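Long-range contacts in type VI secretion system component (Escherichia coli O6, PDB 2P5Z), which is a component of the type VI secretion system that resembles the phage T4 tail proteins gp27 and gp5 and probably forms part of a tail-spike-like injection device: residues T92-L97 with Y106-E111; N123-N128 with Q163-G168. One frame throughout, in Å; residues are numbered along the deposited sequence.

Contact 1 of 2, residues T92-L97 with Y106-E111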
loop_
_atom_site.group_PDB
_atom_site.type_symbol
_atom_site.label_atom_id
_atom_site.label_comp_id
_atom_site.label_asym_id
_atom_site.label_seq_id
_atom_site.Cartn_x
_atom_site.Cartn_y
_atom_site.Cartn_z
ATOM N N THR A 92 -6.857 -23.160 9.891
ATOM C CA THR A 92 -7.252 -22.231 8.840
ATOM C C THR A 92 -6.645 -22.595 7.488
ATOM O O THR A 92 -7.238 -22.366 6.442
ATOM C CB THR A 92 -6.804 -20.844 9.270
ATOM O OG1 THR A 92 -7.825 -20.290 10.103
ATOM C CG2 THR A 92 -6.524 -19.938 8.095
ATOM N N GLY A 93 -5.458 -23.189 7.515
ATOM C CA GLY A 93 -4.717 -23.448 6.296
ATOM C C GLY A 93 -4.008 -24.775 6.382
ATOM O O GLY A 93 -3.642 -25.235 7.462
ATOM N N PHE A 94 -3.797 -25.396 5.239
ATOM C CA PHE A 94 -3.171 -26.678 5.235
ATOM C C PHE A 94 -2.284 -26.748 4.026
ATOM O O PHE A 94 -2.696 -26.376 2.920
ATOM C CB PHE A 94 -4.226 -27.788 5.201
ATOM C CG PHE A 94 -3.675 -29.142 4.872
ATOM C CD1 PHE A 94 -2.935 -29.852 5.811
ATOM C CD2 PHE A 94 -3.897 -29.712 3.624
ATOM C CE1 PHE A 94 -2.424 -31.095 5.511
ATOM C CE2 PHE A 94 -3.398 -30.973 3.312
ATOM C CZ PHE A 94 -2.665 -31.663 4.263
ATOM N N LYS A 95 -1.069 -27.243 4.238
ATOM C CA LYS A 95 -0.123 -27.427 3.153
ATOM C C LYS A 95 0.506 -28.808 3.205
ATOM O O LYS A 95 0.934 -29.250 4.263
ATOM C CB LYS A 95 0.982 -26.377 3.265
ATOM C CG LYS A 95 0.609 -25.014 2.782
ATOM C CD LYS A 95 1.524 -24.006 3.370
ATOM C CE LYS A 95 1.516 -22.743 2.535
ATOM N NZ LYS A 95 2.392 -21.744 3.206
ATOM N N HIS A 96 0.562 -29.497 2.075
ATOM C CA HIS A 96 1.446 -30.649 1.976
ATOM C C HIS A 96 2.761 -30.147 1.369
ATOM O O HIS A 96 2.783 -29.675 0.248
ATOM C CB HIS A 96 0.812 -31.733 1.106
ATOM C CG HIS A 96 1.595 -33.018 1.037
ATOM N ND1 HIS A 96 0.990 -34.241 0.825
ATOM C CD2 HIS A 96 2.924 -33.274 1.140
ATOM C CE1 HIS A 96 1.909 -35.187 0.792
ATOM N NE2 HIS A 96 3.090 -34.626 0.981
ATOM N N LEU A 97 3.855 -30.255 2.105
ATOM C CA LEU A 97 5.122 -29.653 1.674
ATOM C C LEU A 97 6.041 -30.548 0.836
ATOM O O LEU A 97 6.574 -30.106 -0.168
ATOM C CB LEU A 97 5.873 -29.114 2.882
ATOM C CG LEU A 97 5.172 -27.872 3.388
ATOM C CD1 LEU A 97 5.794 -27.378 4.657
ATOM C CD2 LEU A 97 5.247 -26.821 2.300
ATOM N N TYR A 106 4.157 -31.536 6.411
ATOM C CA TYR A 106 2.912 -30.786 6.293
ATOM C C TYR A 106 3.003 -29.491 7.054
ATOM O O TYR A 106 3.819 -29.371 7.967
ATOM C CB TYR A 106 1.710 -31.568 6.841
ATOM C CG TYR A 106 1.423 -32.848 6.102
ATOM C CD1 TYR A 106 1.909 -34.071 6.571
ATOM C CD2 TYR A 106 0.674 -32.840 4.929
ATOM C CE1 TYR A 106 1.655 -35.251 5.892
ATOM C CE2 TYR A 106 0.414 -34.013 4.240
ATOM C CZ TYR A 106 0.911 -35.220 4.724
ATOM O OH TYR A 106 0.651 -36.399 4.040
ATOM N N GLU A 107 2.152 -28.529 6.693
ATOM C CA GLU A 107 2.012 -27.326 7.504
ATOM C C GLU A 107 0.553 -26.984 7.799
ATOM O O GLU A 107 -0.319 -27.167 6.950
ATOM C CB GLU A 107 2.731 -26.144 6.856
ATOM C CG GLU A 107 3.055 -25.033 7.837
ATOM C CD GLU A 107 3.809 -23.885 7.193
ATOM O OE1 GLU A 107 5.030 -24.022 6.981
ATOM O OE2 GLU A 107 3.188 -22.836 6.910
ATOM N N VAL A 108 0.286 -26.530 9.019
ATOM C CA VAL A 108 -1.022 -25.994 9.333
ATOM C C VAL A 108 -0.934 -24.609 9.955
ATOM O O VAL A 108 0.042 -24.274 10.641
ATOM C CB VAL A 108 -1.865 -26.915 10.256
ATOM C CG1 VAL A 108 -2.351 -28.156 9.501
ATOM C CG2 VAL A 108 -1.097 -27.279 11.532
ATOM N N ARG A 109 -1.965 -23.801 9.706
ATOM C CA ARG A 109 -2.080 -22.514 10.357
ATOM C C ARG A 109 -3.103 -22.632 11.470
ATOM O O ARG A 109 -4.202 -23.097 11.250
ATOM C CB ARG A 109 -2.491 -21.440 9.354
ATOM C CG ARG A 109 -2.667 -20.056 9.971
ATOM C CD ARG A 109 -2.597 -18.990 8.907
ATOM N NE ARG A 109 -1.243 -18.463 8.770
ATOM C CZ ARG A 109 -0.823 -17.749 7.735
ATOM N NH1 ARG A 109 -1.646 -17.497 6.739
ATOM N NH2 ARG A 109 0.421 -17.311 7.687
ATOM N N LEU A 110 -2.734 -22.230 12.672
ATOM C CA LEU A 110 -3.626 -22.320 13.804
ATOM C C LEU A 110 -3.958 -20.910 14.270
ATOM O O LEU A 110 -3.072 -20.128 14.644
ATOM C CB LEU A 110 -2.990 -23.120 14.944
ATOM C CG LEU A 110 -3.833 -23.087 16.231
ATOM C CD1 LEU A 110 -5.114 -23.897 16.013
ATOM C CD2 LEU A 110 -3.081 -23.604 17.451
ATOM N N GLU A 111 -5.243 -20.576 14.213
ATOM C CA GLU A 111 -5.722 -19.264 14.623
ATOM C C GLU A 111 -6.886 -19.493 15.577
ATOM O O GLU A 111 -7.502 -20.567 15.557
ATOM C CB GLU A 111 -6.159 -18.464 13.400
ATOM C CG GLU A 111 -5.085 -18.316 12.349
ATOM C CD GLU A 111 -5.373 -17.238 11.336
ATOM O OE1 GLU A 111 -5.708 -17.590 10.181
ATOM O OE2 GLU A 111 -5.248 -16.041 11.692
#
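F94, H96 and Y106 bring three rings together on one face of a beta hairpin, formed by strands 85-99 and 104-111 in the part of the chain related to phage baseplate hub proteins. The two strands run antiparallel, their axes 4.6 Å apart at the closest. CG of H96 stands anti to the backbone N, while CG of Y106, its partner in a non-hydrogen-bonded pair, stands anti to the carbonyl carbon (chi1 -63°). The rings form an edge-to-face pair: the edge of Y106 is turned to one face of the H96 imidazole, with CE2 3.5 Å from ND1 of H96. F94 lies alongside Y106 and points the same way; the rings touch rim to rim, CZ of F94 3.6 Å from CD2 of Y106, their planes only 20° apart. CG1 of V108 closes on the edge of the F94 ring near CD1. The polar ends are held from outside the pair: Y106 OH by D53 and I56, H96 NE2 by S99. F94, K95 and H96 also pair with a strand of a second subunit, which carries the sheet across the interface.

On the other face K95 and E107 lie side by side, both extended beyond CG, and NZ of K95 makes a long salt bridge of 3.9 Å to OE2 of E107. Their backbones exchange two hydrogen bonds, each 2.8 Å, K95 N to E107 O and E107 N to K95 O. L97 sets CD1 against CB of E107, whereas the guanidinium of R109 leads away to a salt bridge with D46. Beyond G93, T92 N gives a nearly straight bond to R109 O (170° at the hydrogen), and T92 OG1 reaches OE1 of E111 in a weak bond of 3.4 Å.

Contact 2 of 2, residues N123-N128 with Q163-G168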
loop_
_atom_site.group_PDB
_atom_site.type_symbol
_atom_site.label_atom_id
_atom_site.label_comp_id
_atom_site.label_asym_id
_atom_site.label_seq_id
_atom_site.Cartn_x
_atom_site.Cartn_y
_atom_site.Cartn_z
ATOM N N ASN A 123 -23.152 -5.541 5.333
ATOM C CA ASN A 123 -23.499 -4.191 5.800
ATOM C C ASN A 123 -24.597 -4.178 6.870
ATOM O O ASN A 123 -25.572 -4.922 6.783
ATOM C CB ASN A 123 -23.923 -3.315 4.626
ATOM C CG ASN A 123 -22.909 -3.297 3.510
ATOM O OD1 ASN A 123 -21.719 -3.087 3.740
ATOM N ND2 ASN A 123 -23.378 -3.500 2.286
ATOM N N ALA A 124 -24.449 -3.328 7.880
ATOM C CA ALA A 124 -25.449 -3.286 8.943
ATOM C C ALA A 124 -25.480 -1.961 9.678
ATOM O O ALA A 124 -24.456 -1.298 9.808
ATOM C CB ALA A 124 -25.213 -4.415 9.932
ATOM N N ILE A 125 -26.657 -1.583 10.175
ATOM C CA ILE A 125 -26.786 -0.388 11.021
ATOM C C ILE A 125 -27.292 -0.830 12.389
ATOM O O ILE A 125 -28.347 -1.450 12.503
ATOM C CB ILE A 125 -27.733 0.673 10.392
ATOM C CG1 ILE A 125 -27.173 1.158 9.064
ATOM C CG2 ILE A 125 -27.925 1.873 11.310
ATOM C CD1 ILE A 125 -28.239 1.465 8.054
ATOM N N TYR A 126 -26.525 -0.526 13.420
ATOM C CA TYR A 126 -26.803 -1.021 14.753
ATOM C C TYR A 126 -27.402 0.142 15.467
ATOM O O TYR A 126 -26.938 1.265 15.310
ATOM C CB TYR A 126 -25.518 -1.515 15.458
ATOM C CG TYR A 126 -24.936 -2.766 14.814
ATOM C CD1 TYR A 126 -24.008 -2.677 13.768
ATOM C CD2 TYR A 126 -25.336 -4.034 15.225
ATOM C CE1 TYR A 126 -23.504 -3.808 13.161
ATOM C CE2 TYR A 126 -24.829 -5.179 14.624
ATOM C CZ TYR A 126 -23.915 -5.054 13.598
ATOM O OH TYR A 126 -23.420 -6.184 12.997
ATOM N N GLN A 127 -28.441 -0.136 16.245
ATOM C CA GLN A 127 -29.367 0.881 16.718
ATOM C C GLN A 127 -29.369 0.894 18.247
ATOM O O GLN A 127 -29.682 -0.119 18.851
ATOM C CB GLN A 127 -30.757 0.547 16.140
ATOM C CG GLN A 127 -31.785 1.663 16.164
ATOM C CD GLN A 127 -31.496 2.761 15.152
ATOM O OE1 GLN A 127 -31.106 2.491 14.006
ATOM N NE2 GLN A 127 -31.702 4.013 15.570
ATOM N N ASN A 128 -28.997 2.018 18.858
ATOM C CA ASN A 128 -29.022 2.194 20.339
ATOM C C ASN A 128 -28.180 1.204 21.132
ATOM O O ASN A 128 -28.662 0.571 22.072
ATOM C CB ASN A 128 -30.454 2.241 20.923
ATOM C CG ASN A 128 -31.349 3.204 20.187
ATOM O OD1 ASN A 128 -32.352 2.792 19.588
ATOM N ND2 ASN A 128 -30.977 4.492 20.186
ATOM N N GLN A 163 -26.928 5.415 16.290
ATOM C CA GLN A 163 -26.754 4.585 15.105
ATOM C C GLN A 163 -25.263 4.367 14.810
ATOM O O GLN A 163 -24.456 5.290 14.913
ATOM C CB GLN A 163 -27.427 5.213 13.881
ATOM C CG GLN A 163 -28.896 5.487 14.043
ATOM C CD GLN A 163 -29.570 5.899 12.755
ATOM O OE1 GLN A 163 -30.363 5.144 12.194
ATOM N NE2 GLN A 163 -29.268 7.095 12.288
ATOM N N VAL A 164 -24.901 3.142 14.433
ATOM C CA VAL A 164 -23.518 2.818 14.092
ATOM C C VAL A 164 -23.541 1.966 12.845
ATOM O O VAL A 164 -24.144 0.894 12.837
ATOM C CB VAL A 164 -22.807 2.045 15.225
ATOM C CG1 VAL A 164 -21.482 1.417 14.721
ATOM C CG2 VAL A 164 -22.535 2.953 16.424
ATOM N N MET A 165 -22.910 2.459 11.785
ATOM C CA MET A 165 -22.898 1.760 10.497
ATOM C C MET A 165 -21.654 0.863 10.271
ATOM O O MET A 165 -20.514 1.280 10.500
ATOM C CB MET A 165 -22.978 2.782 9.358
ATOM C CG MET A 165 -23.571 2.207 8.088
ATOM S SD MET A 165 -23.536 3.310 6.657
ATOM C CE MET A 165 -25.087 2.847 5.963
ATOM N N GLN A 166 -21.890 -0.357 9.809
ATOM C CA GLN A 166 -20.841 -1.207 9.256
ATOM C C GLN A 166 -21.054 -1.253 7.745
ATOM O O GLN A 166 -22.052 -1.788 7.267
ATOM C CB GLN A 166 -20.926 -2.621 9.846
ATOM C CG GLN A 166 -20.078 -3.677 9.143
ATOM C CD GLN A 166 -20.086 -5.033 9.855
ATOM O OE1 GLN A 166 -20.832 -5.248 10.814
ATOM N NE2 GLN A 166 -19.258 -5.954 9.374
ATOM N N TYR A 167 -20.137 -0.666 6.989
ATOM C CA TYR A 167 -20.249 -0.690 5.532
ATOM C C TYR A 167 -18.894 -1.038 4.901
ATOM O O TYR A 167 -17.886 -0.381 5.181
ATOM C CB TYR A 167 -20.791 0.651 5.012
ATOM C CG TYR A 167 -21.032 0.701 3.512
ATOM C CD1 TYR A 167 -20.050 1.172 2.625
ATOM C CD2 TYR A 167 -22.226 0.262 2.978
ATOM C CE1 TYR A 167 -20.269 1.208 1.257
ATOM C CE2 TYR A 167 -22.453 0.286 1.610
ATOM C CZ TYR A 167 -21.482 0.768 0.756
ATOM O OH TYR A 167 -21.743 0.790 -0.601
ATOM N N GLY A 168 -18.892 -2.056 4.040
ATOM C CA GLY A 168 -17.675 -2.528 3.350
ATOM C C GLY A 168 -16.531 -2.914 4.283
ATOM O O GLY A 168 -15.394 -2.521 4.070
#
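A124 and Y126 pair with Q166 and V164 in a short two-stranded antiparallel sheet, set beside helices 131-140 and 171-182 on one face and strand 426-429 on the other. Four backbone hydrogen bonds join the strands; the one from Q166 N to A124 O is 2.7 Å long and almost straight. On the helix-facing side CG of Y126 stands anti to the carbonyl carbon (chi1 -68°), and the ring crosses the extended chain of Q166. OE1 of Q166 sits in the plane of the ring at its edge, 3.5 Å from OH of Y126, with amide and ring planes 20° apart. Both oxygens take a hydrogen bond from K421 NZ. V164 packs beside Y126 and against I134, F174 and L178.

The ribbon belongs to the region related to phage baseplate hub proteins, and its other face packs on strand 426-429 of the OB-type sheet. On that side I125 and M165 form a non-hydrogen-bonded pair, with CG1 of I125 3.9 Å from CG of M165; I125 and Q163 also meet L427, and Q163 OE1 accepts from W428 N. At the far end the N123 amide passes the Y167 ring obliquely, the planes 18° apart, and OD1 of N123 takes the G168 N-H nearly along the C=O axis at 3.0 Å.

Contacts 1 and 2 come in series along the chain, strand 104-111 of the first being followed by strand 124-127 of the second, yet their nearest atoms are about 17 Å apart. Each is partly buried and antiparallel, and they share no strand. Contact 1 is a hairpin within a larger sheet that continues into a second subunit; an aromatic cluster with a valine lies on one face, and K95, E107 and R109 on the other. Contact 2 joins strands 35 residues apart into a separate two-stranded ribbon within one chain. Its polar groups are largely amides and the Y126 hydroxyl, several bonded to the OB-type region, where contact 1 relies on rings and carboxylates.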